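Local coordinates for putative periplasmic protein (Bacteroides eggerthii, PDB 4HBR) that is of unknown function but, as a putative periplasmic protein of the PF11396 family, folds as a long antiparallel sheet with helices packed against it, at residues 2-7 with 29-34; 9-14 with 44-49; 63-68 with 96-101; 100-105 with 111-116. All coordinates share one frame; numbering follows the deposited sequence.

Interaction 1 (2-7 with 29-34); sequences GYAPDS and AYYVAD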
loop_
_atom_site.group_PDB
_atom_site.type_symbol
_atom_site.label_atom_id
_atom_site.label_comp_id
_atom_site.label_asym_id
_atom_site.label_seq_id
_atom_site.Cartn_x
_atom_site.Cartn_y
_atom_site.Cartn_z
ATOM N N GLY A 2 -11.246 11.648 12.827
ATOM C CA GLY A 2 -10.677 10.508 13.540
ATOM C C GLY A 2 -9.694 10.930 14.614
ATOM O O GLY A 2 -9.267 12.093 14.657
ATOM N N TYR A 3 -9.326 9.993 15.496
ATOM C CA TYR A 3 -8.394 10.312 16.569
ATOM C C TYR A 3 -6.964 9.876 16.256
ATOM O O TYR A 3 -6.716 8.782 15.732
ATOM C CB TYR A 3 -8.830 9.714 17.928
ATOM C CG TYR A 3 -7.790 9.914 19.015
ATOM C CD1 TYR A 3 -7.603 11.164 19.609
ATOM C CD2 TYR A 3 -6.915 8.888 19.366
ATOM C CE1 TYR A 3 -6.599 11.373 20.555
ATOM C CE2 TYR A 3 -5.898 9.089 20.300
ATOM C CZ TYR A 3 -5.751 10.332 20.902
ATOM O OH TYR A 3 -4.767 10.539 21.843
ATOM N N ALA A 4 -6.032 10.737 16.677
ATOM C CA ALA A 4 -4.593 10.568 16.654
ATOM C C ALA A 4 -3.974 11.502 17.688
ATOM O O ALA A 4 -4.408 12.655 17.779
ATOM C CB ALA A 4 -4.042 10.867 15.276
ATOM N N PRO A 5 -2.964 11.052 18.473
ATOM C CA PRO A 5 -2.325 11.979 19.433
ATOM C C PRO A 5 -1.696 13.178 18.717
ATOM O O PRO A 5 -1.319 13.066 17.549
ATOM C CB PRO A 5 -1.257 11.118 20.113
ATOM C CG PRO A 5 -1.597 9.696 19.770
ATOM C CD PRO A 5 -2.308 9.729 18.470
ATOM N N ASP A 6 -1.593 14.323 19.412
ATOM C CA ASP A 6 -1.035 15.567 18.866
ATOM C C ASP A 6 0.356 15.361 18.270
ATOM O O ASP A 6 0.626 15.860 17.167
ATOM C CB ASP A 6 -0.990 16.672 19.941
ATOM C CG ASP A 6 -2.330 17.321 20.258
ATOM O OD1 ASP A 6 -3.168 17.447 19.331
ATOM O OD2 ASP A 6 -2.522 17.759 21.420
ATOM N N SER A 7 1.216 14.585 18.964
ATOM C CA SER A 7 2.586 14.287 18.526
ATOM C C SER A 7 2.614 13.596 17.158
ATOM O O SER A 7 3.496 13.882 16.354
ATOM C CB SER A 7 3.307 13.426 19.560
ATOM O OG SER A 7 2.779 12.112 19.646
ATOM N N ALA A 29 -1.601 -1.727 16.715
ATOM C CA ALA A 29 -1.123 -0.666 17.628
ATOM C C ALA A 29 -0.668 0.602 16.857
ATOM O O ALA A 29 -0.046 1.500 17.431
ATOM C CB ALA A 29 0.001 -1.180 18.503
ATOM N N TYR A 30 -1.021 0.695 15.574
ATOM C CA TYR A 30 -0.637 1.861 14.778
ATOM C C TYR A 30 -1.778 2.827 14.511
ATOM O O TYR A 30 -2.927 2.409 14.397
ATOM C CB TYR A 30 -0.038 1.415 13.427
ATOM C CG TYR A 30 1.108 0.439 13.593
ATOM C CD1 TYR A 30 2.379 0.881 13.942
ATOM C CD2 TYR A 30 0.907 -0.938 13.468
ATOM C CE1 TYR A 30 3.424 -0.016 14.155
ATOM C CE2 TYR A 30 1.953 -1.845 13.657
ATOM C CZ TYR A 30 3.213 -1.377 13.985
ATOM O OH TYR A 30 4.263 -2.250 14.140
ATOM N N TYR A 31 -1.431 4.119 14.374
ATOM C CA TYR A 31 -2.315 5.208 13.923
ATOM C C TYR A 31 -2.074 5.366 12.433
ATOM O O TYR A 31 -0.921 5.379 12.019
ATOM C CB TYR A 31 -2.070 6.527 14.685
ATOM C CG TYR A 31 -2.467 6.450 16.141
ATOM C CD1 TYR A 31 -3.799 6.583 16.530
ATOM C CD2 TYR A 31 -1.518 6.225 17.131
ATOM C CE1 TYR A 31 -4.173 6.502 17.872
ATOM C CE2 TYR A 31 -1.880 6.137 18.476
ATOM C CZ TYR A 31 -3.210 6.283 18.844
ATOM O OH TYR A 31 -3.573 6.213 20.168
ATOM N N VAL A 32 -3.142 5.418 11.622
ATOM C CA VAL A 32 -3.013 5.521 10.168
ATOM C C VAL A 32 -3.640 6.814 9.649
ATOM O O VAL A 32 -4.824 7.084 9.881
ATOM C CB VAL A 32 -3.594 4.302 9.415
ATOM C CG1 VAL A 32 -3.203 4.326 7.938
ATOM C CG2 VAL A 32 -3.177 2.988 10.068
ATOM N N ALA A 33 -2.823 7.606 8.930
ATOM C CA ALA A 33 -3.251 8.826 8.275
ATOM C C ALA A 33 -3.592 8.487 6.845
ATOM O O ALA A 33 -2.796 7.856 6.167
ATOM C CB ALA A 33 -2.159 9.873 8.333
ATOM N N ASP A 34 -4.781 8.870 6.401
ATOM C CA ASP A 34 -5.299 8.634 5.053
ATOM C C ASP A 34 -5.622 9.995 4.413
ATOM O O ASP A 34 -6.389 10.770 4.985
ATOM C CB ASP A 34 -6.537 7.715 5.151
ATOM C CG ASP A 34 -7.206 7.399 3.832
ATOM O OD1 ASP A 34 -8.079 8.193 3.400
ATOM O OD2 ASP A 34 -6.915 6.328 3.267
#
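Pro-5 lies on the phenol ring of Tyr-31, and this CH-pi contact is one of two main touches on that ring, where the N-terminal loop 2-7 meets strand 30-34; Tyr-3 makes the other. Pro-5 CD stands 3.5 Å from the Tyr-31 ring centroid, only 10° off the ring normal, so the C-H bonds of CD bear on the middle of the face. Pro-5 CG follows toward the hydroxyl half of the ring, 3.8 Å from Tyr-31 CE2. The ring is held out from the strand with CG beside its backbone N (chi1 -68°), a setting that sends the ring toward the N-terminal loop.

Aromatic contact comes from Tyr-3. The two rings meet obliquely, planes at 74°, and Tyr-3 CE2 lies 3.7 Å from Tyr-31 OH, which sits at the edge of the Tyr-3 ring. Ala-4 adds a lesser contact: its CA is 4.1 Å from Tyr-31 CD1, near the base of the ring, while Ala-4 also rests on Trp-24 of the neighbouring strand 23-27.

No hydrogen bond joins the two segments; Ala-4 O is instead taken by the side-chain amide of Gln-9. The arrangement is that of a helix start, with proline at the N-cap position of helix 6-15, docked through an aromatic residue on a face of an antiparallel sheet.

Interaction 2 (9-14 with 44-49); sequences QIALKK and VWFTPD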
loop_
_atom_site.group_PDB
_atom_site.type_symbol
_atom_site.label_atom_id
_atom_site.label_comp_id
_atom_site.label_asym_id
_atom_site.label_seq_id
_atom_site.Cartn_x
_atom_site.Cartn_y
_atom_site.Cartn_z
ATOM N N GLN A 9 0.085 13.738 14.848
ATOM C CA GLN A 9 -0.423 14.714 13.878
ATOM C C GLN A 9 0.676 15.715 13.474
ATOM O O GLN A 9 0.769 16.063 12.291
ATOM C CB GLN A 9 -1.653 15.441 14.438
ATOM C CG GLN A 9 -2.880 14.526 14.530
ATOM C CD GLN A 9 -4.099 15.275 14.967
ATOM O OE1 GLN A 9 -4.626 16.122 14.247
ATOM N NE2 GLN A 9 -4.568 14.989 16.169
ATOM N N ILE A 10 1.530 16.144 14.448
ATOM C CA ILE A 10 2.659 17.066 14.221
ATOM C C ILE A 10 3.713 16.365 13.332
ATOM O O ILE A 10 4.224 16.975 12.381
ATOM C CB ILE A 10 3.243 17.597 15.572
ATOM C CG1 ILE A 10 2.272 18.609 16.213
ATOM C CG2 ILE A 10 4.640 18.241 15.395
ATOM C CD1 ILE A 10 2.364 18.735 17.708
ATOM N N ALA A 11 3.974 15.072 13.605
ATOM C CA ALA A 11 4.923 14.259 12.840
ATOM C C ALA A 11 4.508 14.129 11.365
ATOM O O ALA A 11 5.371 14.242 10.498
ATOM C CB ALA A 11 5.072 12.891 13.466
ATOM N N LEU A 12 3.195 13.928 11.080
ATOM C CA LEU A 12 2.706 13.824 9.703
ATOM C C LEU A 12 2.807 15.175 8.982
ATOM O O LEU A 12 3.191 15.204 7.812
ATOM C CB LEU A 12 1.273 13.282 9.637
ATOM C CG LEU A 12 0.694 13.132 8.225
ATOM C CD1 LEU A 12 1.173 11.838 7.542
ATOM C CD2 LEU A 12 -0.791 13.249 8.241
ATOM N N LYS A 13 2.494 16.283 9.686
ATOM C CA LYS A 13 2.576 17.643 9.161
ATOM C C LYS A 13 4.017 17.966 8.708
ATOM O O LYS A 13 4.200 18.581 7.663
ATOM C CB LYS A 13 2.086 18.643 10.227
ATOM C CG LYS A 13 2.152 20.125 9.850
ATOM C CD LYS A 13 1.211 20.510 8.719
ATOM C CE LYS A 13 1.535 21.869 8.159
ATOM N NZ LYS A 13 0.392 22.391 7.356
ATOM N N LYS A 14 5.024 17.513 9.471
ATOM C CA LYS A 14 6.448 17.687 9.176
ATOM C C LYS A 14 6.826 16.991 7.845
ATOM O O LYS A 14 7.566 17.567 7.033
ATOM C CB LYS A 14 7.280 17.116 10.342
ATOM C CG LYS A 14 8.654 17.738 10.521
ATOM C CD LYS A 14 9.438 17.143 11.710
ATOM C CE LYS A 14 9.087 17.717 13.077
ATOM N NZ LYS A 14 9.614 19.090 13.292
ATOM N N VAL A 44 -0.193 6.570 5.837
ATOM C CA VAL A 44 1.054 6.588 6.621
ATOM C C VAL A 44 0.748 6.011 7.999
ATOM O O VAL A 44 -0.174 6.486 8.657
ATOM C CB VAL A 44 1.727 8.009 6.707
ATOM C CG1 VAL A 44 3.113 7.934 7.359
ATOM C CG2 VAL A 44 1.846 8.645 5.334
ATOM N N TRP A 45 1.509 4.976 8.420
ATOM C CA TRP A 45 1.376 4.288 9.721
ATOM C C TRP A 45 2.349 4.885 10.715
ATOM O O TRP A 45 3.513 5.110 10.385
ATOM C CB TRP A 45 1.645 2.775 9.592
ATOM C CG TRP A 45 0.517 1.965 9.027
ATOM C CD1 TRP A 45 -0.260 1.065 9.699
ATOM C CD2 TRP A 45 0.039 1.977 7.673
ATOM N NE1 TRP A 45 -1.167 0.486 8.841
ATOM C CE2 TRP A 45 -1.019 1.040 7.595
ATOM C CE3 TRP A 45 0.451 2.636 6.497
ATOM C CZ2 TRP A 45 -1.711 0.788 6.402
ATOM C CZ3 TRP A 45 -0.198 2.345 5.308
ATOM C CH2 TRP A 45 -1.285 1.453 5.273
ATOM N N PHE A 46 1.886 5.095 11.936
ATOM C CA PHE A 46 2.672 5.654 13.034
ATOM C C PHE A 46 2.549 4.834 14.294
ATOM O O PHE A 46 1.456 4.359 14.612
ATOM C CB PHE A 46 2.187 7.091 13.359
ATOM C CG PHE A 46 2.495 8.138 12.321
ATOM C CD1 PHE A 46 3.686 8.853 12.365
ATOM C CD2 PHE A 46 1.580 8.431 11.308
ATOM C CE1 PHE A 46 3.974 9.816 11.392
ATOM C CE2 PHE A 46 1.862 9.412 10.344
ATOM C CZ PHE A 46 3.067 10.080 10.380
ATOM N N THR A 47 3.643 4.737 15.065
ATOM C CA THR A 47 3.605 4.154 16.410
ATOM C C THR A 47 2.988 5.228 17.328
ATOM O O THR A 47 3.046 6.415 16.968
ATOM C CB THR A 47 5.001 3.735 16.906
ATOM O OG1 THR A 47 5.826 4.885 17.063
ATOM C CG2 THR A 47 5.664 2.688 16.033
ATOM N N PRO A 48 2.469 4.891 18.537
ATOM C CA PRO A 48 1.940 5.948 19.421
ATOM C C PRO A 48 3.002 6.997 19.823
ATOM O O PRO A 48 2.631 8.109 20.225
ATOM C CB PRO A 48 1.433 5.161 20.633
ATOM C CG PRO A 48 1.140 3.795 20.094
ATOM C CD PRO A 48 2.266 3.555 19.138
ATOM N N ASP A 49 4.314 6.671 19.647
ATOM C CA ASP A 49 5.446 7.559 19.943
ATOM C C ASP A 49 5.814 8.457 18.740
ATOM O O ASP A 49 6.897 9.055 18.733
ATOM C CB ASP A 49 6.668 6.743 20.403
ATOM C CG ASP A 49 6.476 6.078 21.761
ATOM O OD1 ASP A 49 6.240 6.807 22.761
ATOM O OD2 ASP A 49 6.574 4.836 21.833
#
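Leu-12 and Ala-11 face Val-44 and Phe-46 where helix 9-14 runs above strand 44-46, the short axes approaching to 10.2 Å and their N-to-C directions 141° apart. This is helix-on-sheet packing on an antiparallel sheet: helix 6-15 lies over one face of it, and the helix and strand are bridged by apolar side chains alone.

Phe-46 rises from the strand toward the helix. Its CG sits beside the backbone N (chi1 -70°), and the far end of the ring reaches the helix between Ala-11 and Leu-12. Ala-11 CB approaches Phe-46 CE1 obliquely, 3.9 Å away, while Leu-12 CB comes within 3.7 Å of CZ of the same Phe-46 ring, so the two consecutive helix residues touch adjoining atoms. Val-8 and Met-15, from the same helix, also touch Phe-46, and Trp-52 reaches it from the neighbouring strand.

Leu-12 crosses Phe-46 at about a right angle. With CG anti to the backbone N (chi1 -179°), the side chain carries its branch past the ring toward the next inward-facing strand residue, Val-44. On its other contacts Leu-12 meets Ala-33 and Phe-35 of strand 30-37 and Ile-22, which makes it a buried link between the helix and more than one strand. Its CD1 does double duty: this Leu-12 methyl lies in the plane of the Phe-46 ring at its edge, 3.8 Å from Phe-46 CE2, and is also 3.9 Å from Val-44 CG2.

Interaction 3 (63-68 with 96-101); sequences DEVPAA and PIVAIQ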
loop_
_atom_site.group_PDB
_atom_site.type_symbol
_atom_site.label_atom_id
_atom_site.label_comp_id
_atom_site.label_asym_id
_atom_site.label_seq_id
_atom_site.Cartn_x
_atom_site.Cartn_y
_atom_site.Cartn_z
ATOM N N ASP A 63 1.301 1.417 -15.188
ATOM C CA ASP A 63 2.188 2.367 -15.875
ATOM C C ASP A 63 3.077 3.156 -14.864
ATOM O O ASP A 63 3.964 3.892 -15.278
ATOM C CB ASP A 63 1.409 3.317 -16.820
ATOM C CG ASP A 63 0.324 4.204 -16.230
ATOM O OD1 ASP A 63 0.194 4.238 -14.994
ATOM O OD2 ASP A 63 -0.387 4.892 -17.021
ATOM N N GLU A 64 2.871 2.964 -13.554
ATOM C CA GLU A 64 3.686 3.614 -12.537
ATOM C C GLU A 64 4.809 2.722 -11.985
ATOM O O GLU A 64 5.769 3.241 -11.418
ATOM C CB GLU A 64 2.804 4.067 -11.383
ATOM C CG GLU A 64 1.785 5.129 -11.762
ATOM C CD GLU A 64 2.260 6.548 -11.992
ATOM O OE1 GLU A 64 3.398 6.880 -11.583
ATOM O OE2 GLU A 64 1.491 7.323 -12.611
ATOM N N VAL A 65 4.721 1.409 -12.184
ATOM C CA VAL A 65 5.635 0.449 -11.569
ATOM C C VAL A 65 7.003 0.400 -12.264
ATOM O O VAL A 65 7.105 0.687 -13.478
ATOM C CB VAL A 65 4.998 -0.976 -11.476
ATOM C CG1 VAL A 65 3.606 -0.920 -10.870
ATOM C CG2 VAL A 65 4.974 -1.717 -12.819
ATOM N N PRO A 66 8.062 -0.020 -11.513
ATOM C CA PRO A 66 9.368 -0.271 -12.164
ATOM C C PRO A 66 9.218 -1.265 -13.327
ATOM O O PRO A 66 8.404 -2.171 -13.227
ATOM C CB PRO A 66 10.214 -0.882 -11.042
ATOM C CG PRO A 66 9.548 -0.497 -9.761
ATOM C CD PRO A 66 8.092 -0.368 -10.069
ATOM N N ALA A 67 9.984 -1.129 -14.403
ATOM C CA ALA A 67 9.867 -1.993 -15.590
ATOM C C ALA A 67 10.062 -3.494 -15.255
ATOM O O ALA A 67 9.373 -4.333 -15.839
ATOM C CB ALA A 67 10.861 -1.551 -16.658
ATOM N N ALA A 68 10.961 -3.818 -14.291
ATOM C CA ALA A 68 11.196 -5.203 -13.879
ATOM C C ALA A 68 9.918 -5.830 -13.296
ATOM O O ALA A 68 9.660 -6.993 -13.554
ATOM C CB ALA A 68 12.333 -5.278 -12.882
ATOM N N PRO A 96 11.540 -0.838 -0.670
ATOM C CA PRO A 96 10.120 -0.695 -1.041
ATOM C C PRO A 96 9.561 -1.952 -1.726
ATOM O O PRO A 96 10.305 -2.823 -2.221
ATOM C CB PRO A 96 10.117 0.513 -1.995
ATOM C CG PRO A 96 11.480 0.591 -2.528
ATOM C CD PRO A 96 12.412 0.012 -1.515
ATOM N N ILE A 97 8.222 -2.066 -1.704
ATOM C CA ILE A 97 7.505 -3.212 -2.273
ATOM C C ILE A 97 6.417 -2.704 -3.246
ATOM O O ILE A 97 5.774 -1.693 -2.978
ATOM C CB ILE A 97 6.890 -4.081 -1.115
ATOM C CG1 ILE A 97 7.992 -4.713 -0.227
ATOM C CG2 ILE A 97 5.874 -5.142 -1.622
ATOM C CD1 ILE A 97 7.445 -5.482 1.001
ATOM N N VAL A 98 6.204 -3.423 -4.351
ATOM C CA VAL A 98 5.081 -3.140 -5.238
ATOM C C VAL A 98 3.997 -4.205 -4.927
ATOM O O VAL A 98 4.267 -5.385 -5.109
ATOM C CB VAL A 98 5.422 -3.097 -6.758
ATOM C CG1 VAL A 98 4.196 -2.646 -7.559
ATOM C CG2 VAL A 98 6.634 -2.207 -7.059
ATOM N N ALA A 99 2.809 -3.798 -4.449
ATOM C CA ALA A 99 1.686 -4.719 -4.194
ATOM C C ALA A 99 0.655 -4.543 -5.321
ATOM O O ALA A 99 0.190 -3.417 -5.555
ATOM C CB ALA A 99 1.053 -4.443 -2.832
ATOM N N ILE A 100 0.363 -5.625 -6.058
ATOM C CA ILE A 100 -0.600 -5.608 -7.161
ATOM C C ILE A 100 -1.781 -6.494 -6.788
ATOM O O ILE A 100 -1.585 -7.648 -6.396
ATOM C CB ILE A 100 0.049 -6.030 -8.527
ATOM C CG1 ILE A 100 1.213 -5.065 -8.917
ATOM C CG2 ILE A 100 -1.016 -6.083 -9.666
ATOM C CD1 ILE A 100 2.077 -5.519 -10.041
ATOM N N GLN A 101 -3.008 -5.947 -6.889
ATOM C CA GLN A 101 -4.252 -6.675 -6.645
ATOM C C GLN A 101 -4.892 -6.902 -7.993
ATOM O O GLN A 101 -5.128 -5.951 -8.745
ATOM C CB GLN A 101 -5.176 -5.935 -5.677
ATOM C CG GLN A 101 -4.579 -5.731 -4.274
ATOM C CD GLN A 101 -5.504 -4.983 -3.352
ATOM O OE1 GLN A 101 -6.434 -4.306 -3.764
ATOM N NE2 GLN A 101 -5.267 -5.092 -2.074
#
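Val-98 is turned with CG1 anti to its backbone N (chi1 -174°) and CG2 opposite the carbonyl carbon, so its two methyls diverge toward Val-65 and Pro-66; Val-65, at chi1 -49°, answers with CG1 opposite its own carbonyl carbon. The fork thus spans two consecutive residues of the loop leading into helix 67-75, and joins that approach to strand 97-101. The motif is a helix start laid on the face of an antiparallel sheet, with Pro-66 at the N-cap position just before the helix.

Both points of contact are apolar, and no hydrogen bond crosses between the segments. The Val-65 and Val-98 side chains cross at about a right angle and touch through one methyl each. Pro-66 and Val-98 instead reach toward each other head-on, the proline presenting the CD corner of its ring. Backbones stay well apart: the nearest pair of CA atoms, Val-65 and Val-98, is separated by 7.3 Å, and the methyls bridge that distance.

Neighbours complete the packing. Val-69 from the helix and Trp-88 from the adjacent strand 82-90 also lie against Val-98, which is buried, and Val-65 is flanked by Val-86 and Phe-70. The two methyls of Val-98 make equally close contacts: Val-98 CG1 lies 3.8 Å from Val-65 CG1, and Val-98 CG2 is 3.8 Å from Pro-66 CD.

Interaction 4 (100-105 with 111-116); sequences IQVGKP and YQILFT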
loop_
_atom_site.group_PDB
_atom_site.type_symbol
_atom_site.label_atom_id
_atom_site.label_comp_id
_atom_site.label_asym_id
_atom_site.label_seq_id
_atom_site.Cartn_x
_atom_site.Cartn_y
_atom_site.Cartn_z
ATOM N N ILE A 100 0.363 -5.625 -6.058
ATOM C CA ILE A 100 -0.600 -5.608 -7.161
ATOM C C ILE A 100 -1.781 -6.494 -6.788
ATOM O O ILE A 100 -1.585 -7.648 -6.396
ATOM C CB ILE A 100 0.049 -6.030 -8.527
ATOM C CG1 ILE A 100 1.213 -5.065 -8.917
ATOM C CG2 ILE A 100 -1.016 -6.083 -9.666
ATOM C CD1 ILE A 100 2.077 -5.519 -10.041
ATOM N N GLN A 101 -3.008 -5.947 -6.889
ATOM C CA GLN A 101 -4.252 -6.675 -6.645
ATOM C C GLN A 101 -4.892 -6.902 -7.993
ATOM O O GLN A 101 -5.128 -5.951 -8.745
ATOM C CB GLN A 101 -5.176 -5.935 -5.677
ATOM C CG GLN A 101 -4.579 -5.731 -4.274
ATOM C CD GLN A 101 -5.504 -4.983 -3.352
ATOM O OE1 GLN A 101 -6.434 -4.306 -3.764
ATOM N NE2 GLN A 101 -5.267 -5.092 -2.074
ATOM N N VAL A 102 -5.111 -8.171 -8.346
ATOM C CA VAL A 102 -5.612 -8.506 -9.678
ATOM C C VAL A 102 -6.737 -9.526 -9.532
ATOM O O VAL A 102 -6.646 -10.449 -8.729
ATOM C CB VAL A 102 -4.428 -8.977 -10.609
ATOM C CG1 VAL A 102 -3.600 -10.111 -9.980
ATOM C CG2 VAL A 102 -4.882 -9.345 -12.014
ATOM N N GLY A 103 -7.825 -9.291 -10.245
ATOM C CA GLY A 103 -8.958 -10.197 -10.226
ATOM C C GLY A 103 -8.969 -11.097 -11.433
ATOM O O GLY A 103 -8.555 -10.686 -12.517
ATOM N N LYS A 104 -9.429 -12.341 -11.249
ATOM C CA LYS A 104 -9.623 -13.315 -12.325
ATOM C C LYS A 104 -11.142 -13.554 -12.374
ATOM O O LYS A 104 -11.638 -14.446 -11.697
ATOM C CB LYS A 104 -8.780 -14.589 -12.099
ATOM C CG LYS A 104 -7.266 -14.352 -12.194
ATOM C CD LYS A 104 -6.745 -14.497 -13.620
ATOM C CE LYS A 104 -5.927 -15.745 -13.782
ATOM N NZ LYS A 104 -5.608 -15.995 -15.213
ATOM N N PRO A 105 -11.910 -12.654 -13.042
ATOM C CA PRO A 105 -13.384 -12.742 -12.990
ATOM C C PRO A 105 -13.992 -14.049 -13.495
ATOM O O PRO A 105 -15.066 -14.418 -13.019
ATOM C CB PRO A 105 -13.843 -11.566 -13.870
ATOM C CG PRO A 105 -12.666 -11.210 -14.707
ATOM C CD PRO A 105 -11.484 -11.479 -13.833
ATOM N N TYR A 111 -6.509 -11.936 -6.370
ATOM C CA TYR A 111 -5.156 -12.216 -5.895
ATOM C C TYR A 111 -4.397 -10.951 -5.572
ATOM O O TYR A 111 -4.675 -9.894 -6.128
ATOM C CB TYR A 111 -4.373 -13.034 -6.938
ATOM C CG TYR A 111 -5.005 -14.379 -7.237
ATOM C CD1 TYR A 111 -5.962 -14.514 -8.239
ATOM C CD2 TYR A 111 -4.632 -15.523 -6.527
ATOM C CE1 TYR A 111 -6.542 -15.748 -8.527
ATOM C CE2 TYR A 111 -5.209 -16.767 -6.801
ATOM C CZ TYR A 111 -6.179 -16.871 -7.793
ATOM O OH TYR A 111 -6.763 -18.082 -8.086
ATOM N N GLN A 112 -3.420 -11.074 -4.677
ATOM C CA GLN A 112 -2.505 -10.012 -4.283
ATOM C C GLN A 112 -1.079 -10.546 -4.414
ATOM O O GLN A 112 -0.747 -11.594 -3.831
ATOM C CB GLN A 112 -2.791 -9.528 -2.859
ATOM C CG GLN A 112 -1.888 -8.384 -2.414
ATOM C CD GLN A 112 -2.374 -7.805 -1.130
ATOM O OE1 GLN A 112 -3.350 -7.043 -1.117
ATOM N NE2 GLN A 112 -1.723 -8.166 -0.025
ATOM N N ILE A 113 -0.273 -9.881 -5.243
ATOM C CA ILE A 113 1.110 -10.287 -5.462
ATOM C C ILE A 113 1.995 -9.166 -4.979
ATOM O O ILE A 113 1.797 -7.998 -5.370
ATOM C CB ILE A 113 1.420 -10.694 -6.939
ATOM C CG1 ILE A 113 0.338 -11.623 -7.538
ATOM C CG2 ILE A 113 2.782 -11.367 -7.049
ATOM C CD1 ILE A 113 -0.439 -10.958 -8.549
ATOM N N LEU A 114 2.966 -9.521 -4.111
ATOM C CA LEU A 114 3.980 -8.581 -3.589
ATOM C C LEU A 114 5.284 -8.801 -4.325
ATOM O O LEU A 114 5.783 -9.922 -4.389
ATOM C CB LEU A 114 4.183 -8.739 -2.073
ATOM C CG LEU A 114 2.945 -8.740 -1.176
ATOM C CD1 LEU A 114 3.377 -8.834 0.290
ATOM C CD2 LEU A 114 2.088 -7.462 -1.382
ATOM N N PHE A 115 5.827 -7.734 -4.888
ATOM C CA PHE A 115 7.059 -7.777 -5.665
ATOM C C PHE A 115 8.142 -6.897 -5.096
ATOM O O PHE A 115 7.860 -5.791 -4.615
ATOM C CB PHE A 115 6.778 -7.273 -7.102
ATOM C CG PHE A 115 5.947 -8.147 -8.023
ATOM C CD1 PHE A 115 6.536 -9.174 -8.758
ATOM C CD2 PHE A 115 4.592 -7.892 -8.215
ATOM C CE1 PHE A 115 5.786 -9.928 -9.669
ATOM C CE2 PHE A 115 3.837 -8.653 -9.131
ATOM C CZ PHE A 115 4.443 -9.661 -9.853
ATOM N N THR A 116 9.395 -7.316 -5.266
ATOM C CA THR A 116 10.509 -6.427 -4.985
ATOM C C THR A 116 10.604 -5.484 -6.221
ATOM O O THR A 116 10.121 -5.886 -7.300
ATOM C CB THR A 116 11.823 -7.217 -4.787
ATOM O OG1 THR A 116 12.238 -7.745 -6.050
ATOM C CG2 THR A 116 11.737 -8.314 -3.743
#
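Gln-101 runs alongside Gln-112 across the two strands, and its atoms meet strand 111-115 in turn. Gln-101 CB stands 4.0 Å from Tyr-111 O. Gln-101 CG, beside the backbone N (chi1 -62°), is 3.6 Å from Gln-112 OE1, and the chain then continues extended. At the tip Gln-101 NE2 donates to Gln-112 OE1 over 2.9 Å (N-H...O 166°), in the carbonyl plane, with the two amide planes only 4° apart. Thr-133 OG1 is a second partner of that same OE1, so two bonds hold the oxygen.

The backbone beneath is paired by four hydrogen bonds, two each at Ile-100 with Ile-113 and at Val-102 with Tyr-111, flanking the non-hydrogen-bonded Gln pair. On the other face Val-102 CG1 meets Ile-113 CD1 at 3.6 Å, and Ile-100 CD1 comes obliquely to Phe-115 CE2 at 3.7 Å; Val-69 and Phe-73 of helix 67-75 cover Ile-100. Lys-104 brushes Tyr-111 with CG while its amine forms a salt bridge with Asp-80. This is an antiparallel beta hairpin with a cross-strand glutamine pair, Gln-101 with Gln-112, on one face and an apolar, helix-covered layer on the other.

Overall arrangement
From the N terminus, interaction 1 closes the first loop, bringing the entry to helix 6-15 onto strand 30-37. Interaction 2 starts within that loop and ends beyond it, on strand 40-46, so the two cross; their centres are 7 Å apart and they touch through the pairing of Tyr-31 with Phe-46. Both are followed in series, on the opposite side of the chain's centre, by interaction 3, which closes the loop from the entry of helix 67-75 to strand 97-104, and interaction 4, which begins where 3 ends, at Ile-100 and Gln-101, and closes the short hairpin to strand 109-115. Interactions 1 and 3 are about 13 Å apart at their nearest atoms. The one antiparallel sheet connects both ends.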